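Topoisomerase IV subunit A (Escherichia coli, PDB 1ZVT) forms the C-terminal beta-pinwheel domain of the ParC subunit of topoisomerase IV, which decatenates and relaxes DNA, and probably binds DNA to set substrate specificity. Local coordinates at residues L202-H205 with K210-L213. Sequence-based numbering, arbitrary orientation.
Sequences LTIH and KIKL
Over one face of the His205 imidazole lies CG of Lys210, placed toward the rim of the ring with CG 3.7 Å from CE1: a CH-pi contact between two side chains that run alongside each other. NE2 of His205 is hydrogen-bonded to OE1 of Glu242, adding a side-chain bond to the backbone bonds that join strand 201-206 to strand 240-244. The pair belongs to an antiparallel beta hairpin, strands 201-206 and 209-213, in the beta-pinwheel domain. His205 and Lys210 form a non-hydrogen-bonded pair, which brings their CA atoms to 4.5 Å and lets the ring and the aliphatic chain meet. The exposed Lys210 turns CG anti to its own N (chi1 -168°), over the ring and also 4.0 Å from CG2 of Thr203. On the same face Thr203, beta-branched and so suited to an extended strand, faces the exposed Lys212, whose CG passes 3.8 Å from Thr203 OG1. Leu202, Ile204, Ile211 and Leu213 share the other face, where the buried Leu202 and Ile204 pack on Leu148 and Ile150 of strand 146-151, a place suited to branched apolar side chains. Ile204 CB meets Ile211 CG1 at 4.0 Å, and Ile204 CD1 comes to 3.9 Å from CD1 of Leu213. Four backbone hydrogen bonds, two in each of the pairs Leu202-Leu213 and Ile204-Ile211, set the register; the shortest, from Leu213 N to Leu202 O, spans 2.7 Å and is nearly straight at 170°.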
loop_
_atom_site.group_PDB
_atom_site.type_symbol
_atom_site.label_atom_id
_atom_site.label_comp_id
_atom_site.label_asym_id
_atom_site.label_seq_id
_atom_site.Cartn_x
_atom_site.Cartn_y
_atom_site.Cartn_z
ATOM N N LEU A 202 -9.505 1.760 -16.775
ATOM C CA LEU A 202 -9.716 0.692 -15.791
ATOM C C LEU A 202 -10.776 -0.261 -16.309
ATOM O O LEU A 202 -11.864 0.162 -16.736
ATOM C CB LEU A 202 -10.192 1.264 -14.448
ATOM C CG LEU A 202 -9.072 1.673 -13.486
ATOM C CD1 LEU A 202 -8.579 3.063 -13.774
ATOM C CD2 LEU A 202 -9.605 1.595 -12.088
ATOM N N THR A 203 -10.478 -1.550 -16.247
ATOM C CA THR A 203 -11.466 -2.559 -16.560
ATOM C C THR A 203 -11.687 -3.319 -15.267
ATOM O O THR A 203 -10.739 -3.816 -14.690
ATOM C CB THR A 203 -10.971 -3.502 -17.661
ATOM O OG1 THR A 203 -10.713 -2.737 -18.855
ATOM C CG2 THR A 203 -11.992 -4.563 -17.966
ATOM N N ILE A 204 -12.934 -3.378 -14.820
ATOM C CA ILE A 204 -13.255 -3.930 -13.502
ATOM C C ILE A 204 -14.218 -5.082 -13.697
ATOM O O ILE A 204 -15.224 -4.933 -14.404
ATOM C CB ILE A 204 -13.886 -2.828 -12.588
ATOM C CG1 ILE A 204 -12.944 -1.625 -12.442
ATOM C CG2 ILE A 204 -14.278 -3.385 -11.218
ATOM C CD1 ILE A 204 -13.523 -0.454 -11.652
ATOM N N HIS A 205 -13.930 -6.233 -13.073
ATOM C CA HIS A 205 -14.813 -7.378 -13.172
ATOM C C HIS A 205 -15.363 -7.757 -11.818
ATOM O O HIS A 205 -14.674 -7.639 -10.813
ATOM C CB HIS A 205 -14.085 -8.594 -13.714
ATOM C CG HIS A 205 -13.311 -8.330 -14.965
ATOM N ND1 HIS A 205 -13.560 -9.005 -16.136
ATOM C CD2 HIS A 205 -12.290 -7.485 -15.225
ATOM C CE1 HIS A 205 -12.723 -8.592 -17.065
ATOM N NE2 HIS A 205 -11.930 -7.681 -16.536
ATOM N N LYS A 210 -18.590 -7.095 -16.363
ATOM C CA LYS A 210 -17.398 -6.342 -16.723
ATOM C C LYS A 210 -17.785 -4.889 -16.956
ATOM O O LYS A 210 -18.801 -4.627 -17.595
ATOM C CB LYS A 210 -16.839 -6.923 -18.041
ATOM C CG LYS A 210 -15.456 -6.453 -18.406
ATOM C CD LYS A 210 -15.331 -6.202 -19.894
ATOM C CE LYS A 210 -15.086 -7.471 -20.715
ATOM N NZ LYS A 210 -13.651 -7.575 -21.162
ATOM N N ILE A 211 -17.018 -3.935 -16.423
ATOM C CA ILE A 211 -17.167 -2.550 -16.879
ATOM C C ILE A 211 -15.826 -1.983 -17.272
ATOM O O ILE A 211 -14.814 -2.260 -16.634
ATOM C CB ILE A 211 -17.885 -1.576 -15.886
ATOM C CG1 ILE A 211 -17.167 -1.504 -14.537
ATOM C CG2 ILE A 211 -19.357 -1.953 -15.699
ATOM C CD1 ILE A 211 -17.365 -0.153 -13.808
ATOM N N LYS A 212 -15.829 -1.203 -18.343
ATOM C CA LYS A 212 -14.622 -0.590 -18.858
ATOM C C LYS A 212 -14.781 0.927 -18.709
ATOM O O LYS A 212 -15.766 1.515 -19.186
ATOM C CB LYS A 212 -14.390 -1.000 -20.318
ATOM C CG LYS A 212 -13.061 -0.493 -20.879
ATOM C CD LYS A 212 -12.746 -1.051 -22.264
ATOM C CE LYS A 212 -11.268 -0.792 -22.539
ATOM N NZ LYS A 212 -10.917 -0.550 -23.978
ATOM N N LEU A 213 -13.848 1.552 -18.000
ATOM C CA LEU A 213 -13.911 2.977 -17.740
ATOM C C LEU A 213 -12.719 3.633 -18.390
ATOM O O LEU A 213 -11.620 3.588 -17.852
ATOM C CB LEU A 213 -13.909 3.246 -16.229
ATOM C CG LEU A 213 -14.988 2.470 -15.481
ATOM C CD1 LEU A 213 -14.719 2.476 -13.984
ATOM C CD2 LEU A 213 -16.363 3.048 -15.811
#